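Local coordinates for putative chromatin binding protein (Chaetomium thermophilum, PDB 6QP0) that forms the N-terminal, nucleotide-binding part of Kti12, a tRNA-dependent ATPase essential for tRNA modification by Elongator, at residues Glu201-Arg205 / Ser206-Asn210; Ala104-Lys107 / Asp108-Ala112; Val127-Asp130 / Ser131-Ile135. All coordinates share one frame; numbering follows the deposited sequence.

Along the chain, contact 2 comes first, at the start of helix 106-120; contact 3 follows where strand 125-130 gives way to a loop, and contact 1 comes last, at the start of helix 205-213. Contacts 2 and 3 lie on consecutive elements, helix 106-120 and strand 125-130 of the parallel five-stranded sheet, with centres about 13 Å apart, and they meet where Glu-106 reaches Tyr-134. The centre of contact 1 is about 18 Å from each of the other two. It touches contact 3 by packing of Tyr-203 on Leu-132, but does not touch contact 2. Contacts 1 and 3 thus bring residues from separate parts of the P-loop NTPase fold to the aluminum fluoride and the magnesium ion, while contact 2 lies farther out.

Contact 1: residues Glu201-Arg205 / Ser206-Asn210; sequences EPYER and SNWEN. With AF3 (aluminum fluoride), chain C.
With CG of Tyr-203 anti to its own carbonyl carbon (chi1 -53°) and CG of Trp-208 anti to its backbone N (chi1 -167°), the two aromatic side chains meet just where the loop turns into a helix. They form an offset edge-to-face pair, the edge of Trp-208 directed at the face of Tyr-203, with the planes turned 81° against each other and the centroids of the tyrosine ring and the five-membered indole ring 5.5 Å apart. The closest atoms are Trp-208 CD1 and Tyr-203 CD1, at 3.8 Å. On another part of the phenol rim, Asn-207 ND2 lies 3.6 Å from Tyr-203 CD2, close to the ring plane; this amide also makes a weak hydrogen bond to the backbone O of Arg-85.

The backbone beneath is the first turn of helix 205-213. Glu-204 sits at the N-cap, and its O takes the amide of Trp-208, N to O 2.8 Å; Glu-209 N then bonds to Arg-205 O at 3.2 Å. This segment follows helix 162-174 and faces the P-loop, a position consistent with the lid of P-loop kinases. Trp-208 NE1 is hydrogen-bonded to Ser-12 OG, tying the helix to the nucleotide-binding loop, while Arg-205 and Glu-209 form salt bridges to Glu-170 and Arg-166 of helix 162-174.

Tyr-203 points its hydroxyl at the bound aluminum fluoride, a group that commonly mimics the phosphate in transfer. OH is placed to donate to F3 of the ligand, though their modelled separation of 2.3 Å is very short and doubtful in detail. Arg-85, Lys-15 and the amide of Ser-12 hold the same ligand.

Contact 2: residues Ala104-Lys107 / Asp108-Ala112; sequences ASEK and DARAA
Ser-105 and Asp-108 grip each other in both directions where the chain enters helix 106-120. Asp-108 OD2 receives the amide of Ser-105, N to OD2 3.1 Å and almost straight at 174°; the N-H comes to the anti side of the carboxylate, tilted out of its plane. In return Asp-108 N donates to Ser-105 OG over 3.3 Å. Placing OG between the backbone N and the carbonyl carbon (chi1 66°) brings the hydroxyl to that amide, and from there it also gives a weak bond to OD2, which thus has two donors. Close by, Ala-109 is buried, its methyl (CB) 3.2 Å from Glu-106 O and also against Ile-83 of a loop.

The opposite charges of Glu-106 and Arg-110 meet far more loosely. Their salt bridge is long, Glu-106 OE2 to Arg-110 NH1 4.0 Å, and carboxylate and guanidinium are turned 71° apart, so they do not pair flat. NH1 lies nearer the aliphatic part, 3.6 Å from Glu-106 CG, and a water bonded to OE2 at 2.9 Å reaches NH1 weakly. OE2 also bonds to Tyr-134 OH. Arg-110 bends at chi3, and CA of the exposed Lys-107 lies over one guanidinium face, toward its rim, 3.6 Å from Arg-110 NH2. The reciprocal bonds of Ser-105 and Asp-108 are those of a capping box at the N-terminal end of helix 106-120, with Ser-105 as N-cap and Asp-108 three residues on.

Contact 3: residues Val127-Asp130 / Ser131-Ile135; sequences VILD and SLNYI
This is a buried local contact near the centre of the chain, where strand 125-130 of the parallel sheet gives way to the loop leading to helix 136-148. Asn-133 turns back on Leu-129: its ND2 lies 3.6 Å from Leu-129 CD2. The same nitrogen is 3.4 Å from Leu-129 O. The left-handed backbone of Asn-133 (phi 42°, psi 50°) makes the turn that aims its side chain at the strand. Both ends of the amide have firm partners: ND2 bonds to Val-7 O on the neighbouring strand, and OD1 to Trp-138 NE1 of helix 136-148. With an alanine here, Val-7 O and the Trp-138 N-H would probably lose these partners, and a gap would open beside the Leu-129 methyl.

Nearer the strand, Ser-131 N makes a weak, strongly bent bond to Leu-129 O, 3.4 Å long, across Asp-130, while Ser-131 OG is hydrogen-bonded to Asp-78. Leu-129 packs on Leu-113 and Val-117 of helix 106-120. Asp-130, with CG anti to the backbone N (chi1 168°), heads for the P-loop; its OD2 is hydrogen-bonded to Tyr-75 OH and Thr-16 OG1. Asp-130 and Thr-16 belong to the magnesium site, and an aspartate following the hydrophobic residues of this strand is consistent with the Walker B position. Two hydroxyls on OD2 would limit rotation of the carboxylate and so position it toward the metal.

Contact 1: residues Glu201-Arg205 / Ser206-Asn210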
loop_
_atom_site.group_PDB
_atom_site.type_symbol
_atom_site.label_atom_id
_atom_site.label_comp_id
_atom_site.label_asym_id
_atom_site.label_seq_id
_atom_site.Cartn_x
_atom_site.Cartn_y
_atom_site.Cartn_z
ATOM N N GLU A 201 -5.137 -5.313 -13.771
ATOM C CA GLU A 201 -4.954 -4.493 -14.967
ATOM C C GLU A 201 -3.483 -4.106 -15.091
ATOM O O GLU A 201 -2.909 -3.574 -14.136
ATOM C CB GLU A 201 -5.824 -3.239 -14.899
ATOM C CG GLU A 201 -6.858 -3.117 -16.011
ATOM C CD GLU A 201 -6.248 -2.733 -17.346
ATOM O OE1 GLU A 201 -6.482 -3.454 -18.339
ATOM O OE2 GLU A 201 -5.533 -1.711 -17.402
ATOM N N PRO A 202 -2.844 -4.356 -16.229
ATOM C CA PRO A 202 -1.415 -4.058 -16.348
ATOM C C PRO A 202 -1.149 -2.570 -16.512
ATOM O O PRO A 202 -2.024 -1.781 -16.875
ATOM C CB PRO A 202 -0.999 -4.828 -17.606
ATOM C CG PRO A 202 -2.229 -4.827 -18.445
ATOM C CD PRO A 202 -3.388 -4.932 -17.476
ATOM N N TYR A 203 0.094 -2.202 -16.225
ATOM C CA TYR A 203 0.597 -0.871 -16.522
ATOM C C TYR A 203 1.150 -0.852 -17.943
ATOM O O TYR A 203 1.569 -1.883 -18.479
ATOM C CB TYR A 203 1.709 -0.465 -15.553
ATOM C CG TYR A 203 1.385 -0.572 -14.078
ATOM C CD1 TYR A 203 1.173 -1.806 -13.474
ATOM C CD2 TYR A 203 1.338 0.562 -13.278
ATOM C CE1 TYR A 203 0.893 -1.901 -12.123
ATOM C CE2 TYR A 203 1.064 0.475 -11.931
ATOM C CZ TYR A 203 0.840 -0.756 -11.358
ATOM O OH TYR A 203 0.572 -0.831 -10.012
ATOM N N GLU A 204 1.157 0.329 -18.553
ATOM C CA GLU A 204 1.911 0.508 -19.786
ATOM C C GLU A 204 3.399 0.415 -19.463
ATOM O O GLU A 204 3.859 0.948 -18.449
ATOM C CB GLU A 204 1.575 1.848 -20.434
ATOM C CG GLU A 204 0.109 2.003 -20.822
ATOM C CD GLU A 204 -0.352 0.932 -21.790
ATOM O OE1 GLU A 204 0.385 0.657 -22.756
ATOM O OE2 GLU A 204 -1.441 0.356 -21.579
ATOM N N ARG A 205 4.156 -0.283 -20.314
ATOM C CA ARG A 205 5.560 -0.539 -19.995
ATOM C C ARG A 205 6.335 0.754 -19.743
ATOM O O ARG A 205 7.305 0.751 -18.976
ATOM C CB ARG A 205 6.217 -1.359 -21.109
ATOM C CG ARG A 205 5.789 -2.827 -21.122
ATOM C CD ARG A 205 6.733 -3.694 -21.951
ATOM N NE ARG A 205 6.468 -3.611 -23.387
ATOM C CZ ARG A 205 5.939 -4.593 -24.116
ATOM N NH1 ARG A 205 5.619 -5.753 -23.553
ATOM N NH2 ARG A 205 5.740 -4.415 -25.415
ATOM N N SER A 206 5.926 1.866 -20.362
ATOM C CA SER A 206 6.537 3.156 -20.052
ATOM C C SER A 206 6.221 3.580 -18.623
ATOM O O SER A 206 7.121 3.951 -17.858
ATOM C CB SER A 206 6.053 4.216 -21.046
ATOM O OG SER A 206 6.625 5.488 -20.787
ATOM N N ASN A 207 4.942 3.532 -18.241
ATOM C CA ASN A 207 4.557 3.914 -16.888
ATOM C C ASN A 207 5.183 2.991 -15.849
ATOM O O ASN A 207 5.524 3.429 -14.743
ATOM C CB ASN A 207 3.033 3.898 -16.749
ATOM C CG ASN A 207 2.569 4.372 -15.382
ATOM O OD1 ASN A 207 3.175 5.259 -14.784
ATOM N ND2 ASN A 207 1.493 3.777 -14.881
ATOM N N TRP A 208 5.328 1.704 -16.181
ATOM C CA TRP A 208 5.853 0.735 -15.223
ATOM C C TRP A 208 7.322 1.005 -14.917
ATOM O O TRP A 208 7.718 1.078 -13.748
ATOM C CB TRP A 208 5.664 -0.683 -15.769
ATOM C CG TRP A 208 5.882 -1.766 -14.761
ATOM C CD1 TRP A 208 4.927 -2.421 -14.049
ATOM C CD2 TRP A 208 7.137 -2.326 -14.361
ATOM N NE1 TRP A 208 5.506 -3.355 -13.225
ATOM C CE2 TRP A 208 6.863 -3.314 -13.397
ATOM C CE3 TRP A 208 8.465 -2.086 -14.722
ATOM C CZ2 TRP A 208 7.866 -4.060 -12.788
ATOM C CZ3 TRP A 208 9.457 -2.828 -14.119
ATOM C CH2 TRP A 208 9.154 -3.803 -13.163
ATOM N N GLU A 209 8.147 1.163 -15.957
ATOM C CA GLU A 209 9.575 1.368 -15.746
ATOM C C GLU A 209 9.837 2.641 -14.949
ATOM O O GLU A 209 10.587 2.630 -13.966
ATOM C CB GLU A 209 10.312 1.423 -17.086
ATOM C CG GLU A 209 10.302 0.123 -17.878
ATOM C CD GLU A 209 10.954 -1.027 -17.134
ATOM O OE1 GLU A 209 10.823 -2.184 -17.592
ATOM O OE2 GLU A 209 11.596 -0.776 -16.094
ATOM N N ASN A 210 9.232 3.759 -15.366
ATOM C CA ASN A 210 9.470 5.023 -14.680
ATOM C C ASN A 210 9.012 4.971 -13.227
ATOM O O ASN A 210 9.600 5.640 -12.369
ATOM C CB ASN A 210 8.766 6.163 -15.421
ATOM C CG ASN A 210 9.189 6.262 -16.877
ATOM O OD1 ASN A 210 8.353 6.332 -17.778
ATOM N ND2 ASN A 210 10.494 6.259 -17.112
HETATM AL AL AF3 C . -1.056 -3.359 -8.789
HETATM F F1 AF3 C . -2.044 -3.295 -7.394
HETATM F F2 AF3 C . -1.453 -4.432 -10.059
HETATM F F3 AF3 C . 0.533 -2.741 -8.717
#

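Contact 2: residues Ala104-Lys107 / Asp108-Ala112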
loop_
_atom_site.group_PDB
_atom_site.type_symbol
_atom_site.label_atom_id
_atom_site.label_comp_id
_atom_site.label_asym_id
_atom_site.label_seq_id
_atom_site.Cartn_x
_atom_site.Cartn_y
_atom_site.Cartn_z
ATOM N N ALA A 104 -7.541 13.508 -13.929
ATOM C CA ALA A 104 -6.987 13.414 -12.587
ATOM C C ALA A 104 -5.477 13.212 -12.638
ATOM O O ALA A 104 -4.954 12.485 -13.487
ATOM C CB ALA A 104 -7.644 12.265 -11.823
ATOM N N SER A 105 -4.781 13.871 -11.718
ATOM C CA SER A 105 -3.339 13.757 -11.584
ATOM C C SER A 105 -2.992 12.798 -10.450
ATOM O O SER A 105 -3.842 12.408 -9.644
ATOM C CB SER A 105 -2.714 15.131 -11.326
ATOM O OG SER A 105 -3.125 15.645 -10.071
ATOM N N GLU A 106 -1.715 12.416 -10.395
ATOM C CA GLU A 106 -1.244 11.583 -9.296
ATOM C C GLU A 106 -1.472 12.272 -7.958
ATOM O O GLU A 106 -1.817 11.622 -6.964
ATOM C CB GLU A 106 0.236 11.256 -9.495
ATOM C CG GLU A 106 0.766 10.190 -8.560
ATOM C CD GLU A 106 2.208 9.825 -8.846
ATOM O OE1 GLU A 106 2.698 10.133 -9.955
ATOM O OE2 GLU A 106 2.853 9.228 -7.959
ATOM N N LYS A 107 -1.287 13.594 -7.915
ATOM C CA LYS A 107 -1.573 14.352 -6.701
ATOM C C LYS A 107 -3.032 14.206 -6.292
ATOM O O LYS A 107 -3.345 14.125 -5.098
ATOM C CB LYS A 107 -1.213 15.820 -6.926
ATOM C CG LYS A 107 -1.440 16.733 -5.736
ATOM C CD LYS A 107 -0.722 18.059 -5.948
ATOM C CE LYS A 107 -1.377 19.193 -5.175
ATOM N NZ LYS A 107 -1.316 18.995 -3.702
ATOM N N ASP A 108 -3.943 14.173 -7.269
ATOM C CA ASP A 108 -5.349 13.932 -6.962
ATOM C C ASP A 108 -5.576 12.509 -6.464
ATOM O O ASP A 108 -6.461 12.278 -5.633
ATOM C CB ASP A 108 -6.214 14.203 -8.194
ATOM C CG ASP A 108 -6.196 15.663 -8.615
ATOM O OD1 ASP A 108 -6.158 16.547 -7.732
ATOM O OD2 ASP A 108 -6.223 15.928 -9.835
ATOM N N ALA A 109 -4.797 11.544 -6.963
ATOM C CA ALA A 109 -4.895 10.182 -6.450
ATOM C C ALA A 109 -4.546 10.135 -4.967
ATOM O O ALA A 109 -5.227 9.466 -4.182
ATOM C CB ALA A 109 -3.979 9.251 -7.243
ATOM N N ARG A 110 -3.485 10.840 -4.566
ATOM C CA ARG A 110 -3.129 10.897 -3.154
ATOM C C ARG A 110 -4.212 11.603 -2.348
ATOM O O ARG A 110 -4.500 11.215 -1.209
ATOM C CB ARG A 110 -1.778 11.591 -2.982
ATOM C CG ARG A 110 -0.615 10.836 -3.625
ATOM C CD ARG A 110 0.734 11.353 -3.154
ATOM N NE ARG A 110 0.964 12.746 -3.524
ATOM C CZ ARG A 110 1.381 13.147 -4.722
ATOM N NH1 ARG A 110 1.609 12.263 -5.684
ATOM N NH2 ARG A 110 1.564 14.439 -4.962
ATOM N N ALA A 111 -4.825 12.639 -2.923
ATOM C CA ALA A 111 -5.961 13.276 -2.268
ATOM C C ALA A 111 -7.079 12.267 -2.030
ATOM O O ALA A 111 -7.621 12.171 -0.923
ATOM C CB ALA A 111 -6.458 14.452 -3.109
ATOM N N ALA A 112 -7.425 11.493 -3.062
ATOM C CA ALA A 112 -8.472 10.487 -2.921
ATOM C C ALA A 112 -8.114 9.476 -1.841
ATOM O O ALA A 112 -8.939 9.151 -0.978
ATOM C CB ALA A 112 -8.705 9.785 -4.259
HETATM O O HOH W 1 1.413 8.812 -5.448
#

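Contact 3: residues Val127-Asp130 / Ser131-Ile135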
loop_
_atom_site.group_PDB
_atom_site.type_symbol
_atom_site.label_atom_id
_atom_site.label_comp_id
_atom_site.label_asym_id
_atom_site.label_seq_id
_atom_site.Cartn_x
_atom_site.Cartn_y
_atom_site.Cartn_z
ATOM N N VAL A 127 -6.831 0.091 9.317
ATOM C CA VAL A 127 -6.951 0.449 7.908
ATOM C C VAL A 127 -5.733 -0.079 7.164
ATOM O O VAL A 127 -4.592 0.207 7.544
ATOM C CB VAL A 127 -7.079 1.973 7.726
ATOM C CG1 VAL A 127 -7.061 2.341 6.250
ATOM C CG2 VAL A 127 -8.349 2.482 8.391
ATOM N N ILE A 128 -5.983 -0.844 6.104
ATOM C CA ILE A 128 -4.939 -1.344 5.218
ATOM C C ILE A 128 -4.976 -0.519 3.939
ATOM O O ILE A 128 -5.966 -0.556 3.199
ATOM C CB ILE A 128 -5.133 -2.835 4.902
ATOM C CG1 ILE A 128 -5.120 -3.669 6.182
ATOM C CG2 ILE A 128 -4.058 -3.307 3.935
ATOM C CD1 ILE A 128 -5.602 -5.092 5.979
ATOM N N LEU A 129 -3.897 0.209 3.664
ATOM C CA LEU A 129 -3.795 1.041 2.466
ATOM C C LEU A 129 -2.926 0.298 1.454
ATOM O O LEU A 129 -1.696 0.316 1.542
ATOM C CB LEU A 129 -3.228 2.415 2.803
ATOM C CG LEU A 129 -3.261 3.448 1.676
ATOM C CD1 LEU A 129 -4.691 3.750 1.267
ATOM C CD2 LEU A 129 -2.544 4.726 2.084
ATOM N N ASP A 130 -3.577 -0.358 0.496
ATOM C CA ASP A 130 -2.896 -1.118 -0.553
ATOM C C ASP A 130 -2.694 -0.195 -1.748
ATOM O O ASP A 130 -3.566 -0.047 -2.605
ATOM C CB ASP A 130 -3.707 -2.357 -0.918
ATOM C CG ASP A 130 -3.211 -3.042 -2.182
ATOM O OD1 ASP A 130 -2.131 -2.682 -2.694
ATOM O OD2 ASP A 130 -3.918 -3.949 -2.671
ATOM N N SER A 131 -1.522 0.432 -1.805
ATOM C CA SER A 131 -1.168 1.286 -2.927
ATOM C C SER A 131 0.348 1.385 -2.995
ATOM O O SER A 131 1.051 1.059 -2.035
ATOM C CB SER A 131 -1.795 2.678 -2.801
ATOM O OG SER A 131 -1.447 3.491 -3.908
ATOM N N LEU A 132 0.843 1.838 -4.149
ATOM C CA LEU A 132 2.281 1.997 -4.332
ATOM C C LEU A 132 2.902 2.736 -3.151
ATOM O O LEU A 132 3.923 2.307 -2.603
ATOM C CB LEU A 132 2.562 2.732 -5.644
ATOM C CG LEU A 132 2.191 1.974 -6.922
ATOM C CD1 LEU A 132 2.144 2.916 -8.116
ATOM C CD2 LEU A 132 3.175 0.839 -7.187
ATOM N N ASN A 133 2.286 3.842 -2.736
ATOM C CA ASN A 133 2.733 4.613 -1.575
ATOM C C ASN A 133 4.253 4.745 -1.565
ATOM O O ASN A 133 4.926 4.500 -0.562
ATOM C CB ASN A 133 2.228 3.974 -0.279
ATOM C CG ASN A 133 0.710 3.960 -0.187
ATOM O OD1 ASN A 133 0.039 4.866 -0.681
ATOM N ND2 ASN A 133 0.162 2.929 0.448
ATOM N N TYR A 134 4.794 5.158 -2.710
ATOM C CA TYR A 134 6.218 5.048 -2.986
ATOM C C TYR A 134 7.007 6.315 -2.690
ATOM O O TYR A 134 8.219 6.337 -2.929
ATOM C CB TYR A 134 6.431 4.656 -4.454
ATOM C CG TYR A 134 6.080 5.755 -5.435
ATOM C CD1 TYR A 134 4.785 5.900 -5.916
ATOM C CD2 TYR A 134 7.047 6.645 -5.881
ATOM C CE1 TYR A 134 4.465 6.904 -6.812
ATOM C CE2 TYR A 134 6.738 7.648 -6.774
ATOM C CZ TYR A 134 5.447 7.775 -7.237
ATOM O OH TYR A 134 5.146 8.777 -8.129
ATOM N N ILE A 135 6.367 7.363 -2.185
ATOM C CA ILE A 135 7.031 8.637 -1.929
ATOM C C ILE A 135 7.153 8.826 -0.425
ATOM O O ILE A 135 6.172 8.656 0.311
ATOM C CB ILE A 135 6.275 9.812 -2.572
ATOM C CG1 ILE A 135 6.023 9.534 -4.057
ATOM C CG2 ILE A 135 7.067 11.102 -2.401
ATOM C CD1 ILE A 135 5.124 10.548 -4.731
#